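Side-chain contacts in metallo-beta-lactamase domain-containing protein (Enterococcus faecalis, PDB 2AZ4), which is of unknown function but carries two zinc ions in a metallo-beta-lactamase fold and may act as an RNA-binding exonuclease: residues 160-165 and 171-176; 185-190 and 201-206; 213-218 and 409-414. One frame throughout, in Å; residues are numbered along the deposited sequence.

Contact 1. Residues 160-165 and 171-176; sequences VEIVPV and GASALL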
# COMPACT_ATOMS: atom_id res chain seq x y z
N VAL A 160 -14.62 8.75 13.55
CA VAL A 160 -13.46 8.04 13.00
C VAL A 160 -12.30 9.01 12.95
O VAL A 160 -12.39 10.06 12.30
CB VAL A 160 -13.72 7.47 11.58
CG1 VAL A 160 -12.51 6.67 11.07
CG2 VAL A 160 -14.99 6.62 11.55
N GLU A 161 -11.23 8.67 13.65
CA GLU A 161 -10.00 9.44 13.58
C GLU A 161 -9.01 8.74 12.66
O GLU A 161 -8.73 7.54 12.82
CB GLU A 161 -9.37 9.63 14.96
CG GLU A 161 -8.21 10.67 14.95
CD GLU A 161 -7.67 10.98 16.34
OE1 GLU A 161 -8.39 10.70 17.32
OE2 GLU A 161 -6.54 11.52 16.46
N ILE A 162 -8.47 9.49 11.70
CA ILE A 162 -7.52 8.93 10.74
C ILE A 162 -6.10 9.30 11.13
O ILE A 162 -5.70 10.47 11.11
CB ILE A 162 -7.88 9.31 9.27
CG1 ILE A 162 -6.96 8.60 8.28
CG2 ILE A 162 -7.91 10.82 9.08
CD1 ILE A 162 -7.58 8.45 6.88
N VAL A 163 -5.32 8.31 11.49
CA VAL A 163 -4.07 8.56 12.20
C VAL A 163 -2.95 8.03 11.33
O VAL A 163 -3.03 6.88 10.95
CB VAL A 163 -4.08 7.79 13.56
CG1 VAL A 163 -2.74 7.96 14.29
CG2 VAL A 163 -5.25 8.28 14.47
N PRO A 164 -1.90 8.84 11.07
CA PRO A 164 -0.77 8.41 10.24
C PRO A 164 0.02 7.31 10.92
O PRO A 164 0.23 7.32 12.15
CB PRO A 164 0.07 9.68 10.11
CG PRO A 164 -0.25 10.47 11.38
CD PRO A 164 -1.72 10.23 11.55
N VAL A 165 0.46 6.37 10.10
CA VAL A 165 1.19 5.24 10.56
C VAL A 165 2.36 5.00 9.60
O VAL A 165 2.25 5.34 8.43
CB VAL A 165 0.18 4.09 10.66
CG1 VAL A 165 0.37 3.01 9.62
CG2 VAL A 165 -0.06 3.68 12.11
N GLY A 171 1.61 8.31 3.20
CA GLY A 171 0.23 8.66 3.52
C GLY A 171 -0.62 7.58 4.17
O GLY A 171 -1.85 7.72 4.29
N ALA A 172 0.03 6.50 4.60
CA ALA A 172 -0.62 5.35 5.23
C ALA A 172 -1.18 5.75 6.59
O ALA A 172 -0.56 6.55 7.30
CB ALA A 172 0.35 4.19 5.40
N SER A 173 -2.34 5.18 6.93
CA SER A 173 -3.03 5.52 8.17
C SER A 173 -3.69 4.31 8.84
O SER A 173 -3.79 3.22 8.23
CB SER A 173 -4.10 6.57 7.90
OG SER A 173 -5.11 6.04 7.05
N ALA A 174 -4.07 4.51 10.10
CA ALA A 174 -4.87 3.60 10.90
C ALA A 174 -6.14 4.35 11.30
O ALA A 174 -6.22 5.59 11.18
CB ALA A 174 -4.09 3.17 12.14
N LEU A 175 -7.16 3.62 11.74
CA LEU A 175 -8.42 4.26 12.08
C LEU A 175 -8.71 4.01 13.55
O LEU A 175 -8.56 2.87 14.02
CB LEU A 175 -9.57 3.72 11.21
CG LEU A 175 -9.38 3.70 9.68
CD1 LEU A 175 -10.61 3.10 9.05
CD2 LEU A 175 -9.14 5.14 9.11
N LEU A 176 -9.08 5.07 14.27
CA LEU A 176 -9.58 4.92 15.63
C LEU A 176 -11.06 5.23 15.55
O LEU A 176 -11.45 6.33 15.17
CB LEU A 176 -8.91 5.90 16.60
CG LEU A 176 -7.40 5.89 16.80
CD1 LEU A 176 -7.10 6.89 17.88
CD2 LEU A 176 -6.91 4.55 17.21
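L176 is the large bump of this antiparallel hairpin, and the hollow it fills lies between E161 and V163 on the neighbouring strand. Its CG is anti to its own carbonyl carbon (chi1 -59°). The branch thus reaches across to V163, where CG of L176 lies 4.0 Å from CG2. E161 lies alongside L176 and points the same way, CD1 of L176 being 4.1 Å from OE1 of E161. The aliphatic stem of the glutamate extends this apolar surface, while its OE2 forms a salt bridge with K206. A174, paired with V163, has only a methyl on this face, and V165 turns in beside it, CG2 of V165 standing 4.1 Å from CB of A174.

The opposite face is shaped by I162, V160 and L175. CD2 of L175 lies 4.2 Å from CG1 of I162 and also touches CG1 of V160. S173 is small enough to sit against the isoleucine, its OG 3.4 Å from CG1 of I162, and this buried hydroxyl is satisfied by the carbonyl of S91. E161 with L176 and V163 with A174 are hydrogen-bonded pairs, the bond from A174 N to V163 O measuring 2.7 Å. A last bond runs from V165 N to A172 O.

The turn beyond V165 holds the zinc ligand H167, and A172 packs beside H167 and H92. The hairpin joins strands 158-164 and 173-179. Helix 197-207 packs over the face of V163, A174 and L176, where F203 meets A174, whereas I32 and F34 of strand 30-34 meet V160 and L175 on the other.

Contact 2. Residues 185-190 and 201-206; sequences TYTGDL and LAFCEK. With ZN (zinc ion), chain C; ZN (zinc ion), chain D.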
# COMPACT_ATOMS: atom_id res chain seq x y z
N THR A 185 -10.13 -0.20 16.91
CA THR A 185 -8.98 0.29 16.19
C THR A 185 -8.64 -0.65 15.05
O THR A 185 -8.60 -1.87 15.25
CB THR A 185 -7.76 0.40 17.14
OG1 THR A 185 -8.07 1.30 18.21
CG2 THR A 185 -6.55 0.92 16.39
N TYR A 186 -8.39 -0.08 13.87
CA TYR A 186 -7.98 -0.80 12.68
C TYR A 186 -6.59 -0.31 12.33
O TYR A 186 -6.42 0.87 12.08
CB TYR A 186 -8.95 -0.49 11.55
CG TYR A 186 -8.51 -1.04 10.21
CD1 TYR A 186 -8.24 -2.41 10.04
CD2 TYR A 186 -8.32 -0.18 9.12
CE1 TYR A 186 -7.84 -2.91 8.79
CE2 TYR A 186 -7.91 -0.67 7.88
CZ TYR A 186 -7.68 -2.03 7.72
OH TYR A 186 -7.29 -2.52 6.50
N THR A 187 -5.59 -1.19 12.32
CA THR A 187 -4.20 -0.73 12.17
C THR A 187 -3.84 -0.32 10.74
O THR A 187 -2.90 0.45 10.54
CB THR A 187 -3.16 -1.81 12.61
OG1 THR A 187 -3.31 -3.00 11.82
CG2 THR A 187 -3.31 -2.14 14.08
N GLY A 188 -4.57 -0.86 9.77
CA GLY A 188 -4.13 -0.84 8.39
C GLY A 188 -2.87 -1.67 8.33
O GLY A 188 -2.69 -2.61 9.13
N ASP A 189 -1.99 -1.34 7.39
CA ASP A 189 -0.65 -1.90 7.33
C ASP A 189 0.32 -0.95 8.00
O ASP A 189 0.17 0.26 7.85
CB ASP A 189 -0.22 -2.04 5.87
CG ASP A 189 -0.90 -3.17 5.16
OD1 ASP A 189 -1.75 -3.88 5.74
OD2 ASP A 189 -0.56 -3.35 3.98
N LEU A 190 1.32 -1.50 8.71
CA LEU A 190 2.26 -0.69 9.50
C LEU A 190 3.53 -1.38 9.97
O LEU A 190 3.64 -2.59 9.99
CB LEU A 190 1.61 -0.03 10.72
CG LEU A 190 0.63 -0.66 11.72
CD1 LEU A 190 0.53 -2.18 11.83
CD2 LEU A 190 0.75 -0.01 13.07
N LEU A 201 4.49 4.81 16.75
CA LEU A 201 4.52 4.97 18.22
C LEU A 201 3.39 5.88 18.72
O LEU A 201 2.69 5.51 19.66
CB LEU A 201 5.86 5.51 18.70
CG LEU A 201 7.03 4.53 18.53
CD1 LEU A 201 8.29 5.16 19.15
CD2 LEU A 201 6.73 3.18 19.19
N ALA A 202 3.22 7.05 18.10
CA ALA A 202 2.14 7.96 18.45
C ALA A 202 0.77 7.32 18.24
O ALA A 202 -0.17 7.60 19.00
CB ALA A 202 2.25 9.26 17.66
N PHE A 203 0.65 6.45 17.25
CA PHE A 203 -0.59 5.74 16.99
C PHE A 203 -0.92 4.79 18.16
O PHE A 203 -2.05 4.70 18.60
CB PHE A 203 -0.49 4.94 15.68
CG PHE A 203 -1.41 3.76 15.62
CD1 PHE A 203 -2.79 3.94 15.51
CD2 PHE A 203 -0.91 2.47 15.72
CE1 PHE A 203 -3.66 2.83 15.47
CE2 PHE A 203 -1.75 1.36 15.69
CZ PHE A 203 -3.14 1.55 15.57
N CYS A 204 0.09 4.03 18.60
CA CYS A 204 -0.08 3.07 19.70
C CYS A 204 -0.57 3.77 20.97
O CYS A 204 -1.45 3.25 21.68
CB CYS A 204 1.25 2.36 19.97
SG CYS A 204 1.74 1.16 18.73
N GLU A 205 -0.03 4.96 21.24
CA GLU A 205 -0.46 5.79 22.38
C GLU A 205 -1.92 6.24 22.27
O GLU A 205 -2.64 6.30 23.28
CB GLU A 205 0.44 7.01 22.52
CG GLU A 205 0.05 7.96 23.67
CD GLU A 205 -0.03 7.24 25.03
OE1 GLU A 205 1.05 6.90 25.58
OE2 GLU A 205 -1.17 7.02 25.55
N LYS A 206 -2.34 6.60 21.06
CA LYS A 206 -3.73 6.96 20.83
C LYS A 206 -4.63 5.72 20.93
O LYS A 206 -5.79 5.81 21.33
CB LYS A 206 -3.88 7.60 19.46
CG LYS A 206 -3.35 9.01 19.36
CD LYS A 206 -3.75 9.64 18.00
CE LYS A 206 -3.68 11.15 18.02
NZ LYS A 206 -4.94 11.78 18.53
ZN ZN C . 0.43 -2.03 2.25
ZN ZN D . -1.69 -4.80 2.68
O HOH W 1 1.72 -3.76 1.89
O HOH W 2 -0.64 -3.62 0.96
O HOH W 3 0.28 -6.03 2.38
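The backbones of T187 and F203 stay well apart, their CA atoms 8.8 Å from each other, so the two segments meet through side chains alone. The ring of F203 spans the interval. With CG anti to the backbone N (chi1 155°), the phenylalanine stretches from the helix toward three aliphatic groups. CG2 of T185 comes head-on at the ring's edge, close to its plane and 3.6 Å from CZ. CG2 of T187 approaches obliquely, 4.0 Å from the same CZ, and CD2 of L190 lies 3.9 Å from CE2.

Threonine suits both positions because it carries a methyl and a hydroxyl on one carbon. T187 turns its methyl to the ring while OG1 donates to the carbonyl O of G188 at 2.8 Å and accepts from the backbone N of E216. OG1 of T185 pairs with T210. G188 adopts a positive phi (64°), readily taken by glycine. Next to it D189 bridges both zinc ions through OD2, at 2.4 Å from the zinc ion shared with H92, H94 and H167 and at 2.2 Å from the other, which D96, H97 and H404 also bind. Such a bridging aspartate after a strand fits the metallo-beta-lactamase fold.

Strand 182-186, helix 197-207 and strand 212-216 form a beta-alpha-beta unit, with F203 on the helix side that packs on the sheet, where A174 of strand 173-179 also touches it. C204 packs against I391, L394 and I395 of helix 385-395.

Contact 3. Residues 213-218 and 409-414; sequences LMMEGV and EKLENP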
# COMPACT_ATOMS: atom_id res chain seq x y z
N LEU A 213 -8.82 -4.42 18.78
CA LEU A 213 -7.72 -4.10 17.88
C LEU A 213 -7.71 -5.05 16.69
O LEU A 213 -7.35 -6.22 16.82
CB LEU A 213 -6.38 -4.19 18.63
CG LEU A 213 -5.09 -3.90 17.83
CD1 LEU A 213 -5.16 -2.51 17.30
CD2 LEU A 213 -3.86 -4.04 18.73
N MET A 214 -8.10 -4.52 15.53
CA MET A 214 -8.07 -5.23 14.26
C MET A 214 -6.72 -4.98 13.60
O MET A 214 -6.49 -3.91 13.05
CB MET A 214 -9.26 -4.81 13.37
CG MET A 214 -10.65 -5.19 13.96
SD MET A 214 -12.10 -4.32 13.31
CE MET A 214 -11.75 -2.67 13.88
N MET A 215 -5.83 -5.97 13.67
CA MET A 215 -4.41 -5.79 13.35
C MET A 215 -3.86 -6.76 12.31
O MET A 215 -4.08 -7.97 12.40
CB MET A 215 -3.58 -5.87 14.65
CG MET A 215 -2.05 -5.84 14.46
SD MET A 215 -1.26 -5.61 16.08
CE MET A 215 0.47 -5.60 15.61
N GLU A 216 -3.10 -6.21 11.35
CA GLU A 216 -2.40 -7.00 10.35
C GLU A 216 -1.39 -7.99 10.95
O GLU A 216 -0.86 -7.79 12.06
CB GLU A 216 -1.69 -6.09 9.34
CG GLU A 216 -0.55 -5.29 9.94
CD GLU A 216 0.73 -5.43 9.15
OE1 GLU A 216 1.14 -4.44 8.52
OE2 GLU A 216 1.34 -6.53 9.17
N GLY A 217 -1.16 -9.07 10.20
CA GLY A 217 -0.18 -10.08 10.58
C GLY A 217 0.55 -10.60 9.36
O GLY A 217 0.70 -11.81 9.16
N VAL A 218 1.04 -9.67 8.54
CA VAL A 218 1.67 -10.05 7.28
C VAL A 218 3.00 -10.79 7.49
O VAL A 218 3.18 -11.91 6.97
CB VAL A 218 1.83 -8.83 6.34
CG1 VAL A 218 2.61 -9.21 5.08
CG2 VAL A 218 0.46 -8.26 5.97
N GLU A 409 -3.23 -17.41 14.30
CA GLU A 409 -2.98 -18.04 15.62
C GLU A 409 -1.62 -17.67 16.19
O GLU A 409 -1.41 -17.80 17.40
CB GLU A 409 -3.15 -19.56 15.57
CG GLU A 409 -4.60 -19.97 15.40
CD GLU A 409 -4.94 -21.35 15.96
OE1 GLU A 409 -4.80 -22.34 15.21
OE2 GLU A 409 -5.41 -21.43 17.13
N LYS A 410 -0.72 -17.22 15.33
CA LYS A 410 0.61 -16.78 15.77
C LYS A 410 0.60 -15.40 16.44
O LYS A 410 1.55 -15.03 17.16
CB LYS A 410 1.60 -16.84 14.61
CG LYS A 410 1.92 -18.25 14.15
CD LYS A 410 2.94 -18.27 12.99
CE LYS A 410 4.33 -17.79 13.42
NZ LYS A 410 5.26 -18.92 13.78
N LEU A 411 -0.46 -14.63 16.21
CA LEU A 411 -0.60 -13.31 16.82
C LEU A 411 -1.33 -13.38 18.17
O LEU A 411 -2.55 -13.56 18.22
CB LEU A 411 -1.29 -12.32 15.87
CG LEU A 411 -0.87 -10.86 16.08
CD1 LEU A 411 0.62 -10.62 15.73
CD2 LEU A 411 -1.79 -9.89 15.31
N GLU A 412 -0.57 -13.18 19.25
CA GLU A 412 -1.05 -13.37 20.62
C GLU A 412 -1.28 -12.08 21.38
O GLU A 412 -0.55 -11.09 21.20
CB GLU A 412 -0.05 -14.23 21.41
CG GLU A 412 -0.09 -15.72 21.05
CD GLU A 412 1.11 -16.48 21.58
OE1 GLU A 412 1.57 -16.19 22.70
OE2 GLU A 412 1.59 -17.38 20.85
N ASN A 413 -2.30 -12.11 22.25
CA ASN A 413 -2.61 -11.00 23.14
C ASN A 413 -2.40 -11.38 24.63
O ASN A 413 -3.31 -11.92 25.25
CB ASN A 413 -4.05 -10.54 22.92
CG ASN A 413 -4.38 -9.28 23.69
OD1 ASN A 413 -3.50 -8.54 24.14
ND2 ASN A 413 -5.68 -9.01 23.82
N PRO A 414 -1.19 -11.11 25.17
CA PRO A 414 -0.93 -11.27 26.61
C PRO A 414 -1.87 -10.45 27.49
O PRO A 414 -2.03 -10.77 28.66
CB PRO A 414 0.51 -10.75 26.77
CG PRO A 414 1.12 -10.93 25.43
CD PRO A 414 0.02 -10.64 24.46
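M215 and L411 make the close part of this small contact, their side chains crossing at about a right angle. L411 comes in from the loop after strand 399-403 and touches with a single branch. Its CD2 lies 4.1 Å from CG of M215 and 4.0 Å from the backbone O of E216. With CG anti to the backbone N (chi1 174°), M215 meets the leucine through that atom, and the extended, pliable chain beyond it runs on to L388, I391 and I392 of helix 385-395. L411 itself is backed by L400 and P402.

The rest of the loop is looser. K410, E412 and P414 are exposed and stay clear of strand 212-216, as befits two charged residues and a proline on the surface. The loop is held instead by polar bonds: R418 NH1 binds the carbonyl O of L411, and ND2 of N413 donates to the carbonyls of E417 and P397.

The side chain of E216 leaves the backbone on the side away from L411, and its carboxylate lies close to D189 and H404. Its OE2 takes a bond of 3.2 Å from V218 N, while OE1 is bound by H382 ND1 and L190 N, consistent with a second-shell place. Across the contact there are van der Waals touches alone. The buried carbonyl O of E216 has no partner in the model, and a methyl cannot replace lost water, so its burial is probably a small cost set against the apolar packing.

From the N terminus, contact 1 comes first and closes a tight loop holding zinc ligand H167. Contact 2 follows in series, closing a short excursion from strand 182-186 to helix 197-207, and it abuts contact 1 through the backbone pairing of L175 with Y186 in adjacent strands. Contact 3 opens next and bridges nearly two hundred residues, bringing the loop after strand 399-403 back to strand 212-216. None nests in or crosses another. All three reach one sheet, with backbone bonds from T185 and T187 to M214 joining contacts 2 and 3, whereas contacts 1 and 3 do not touch.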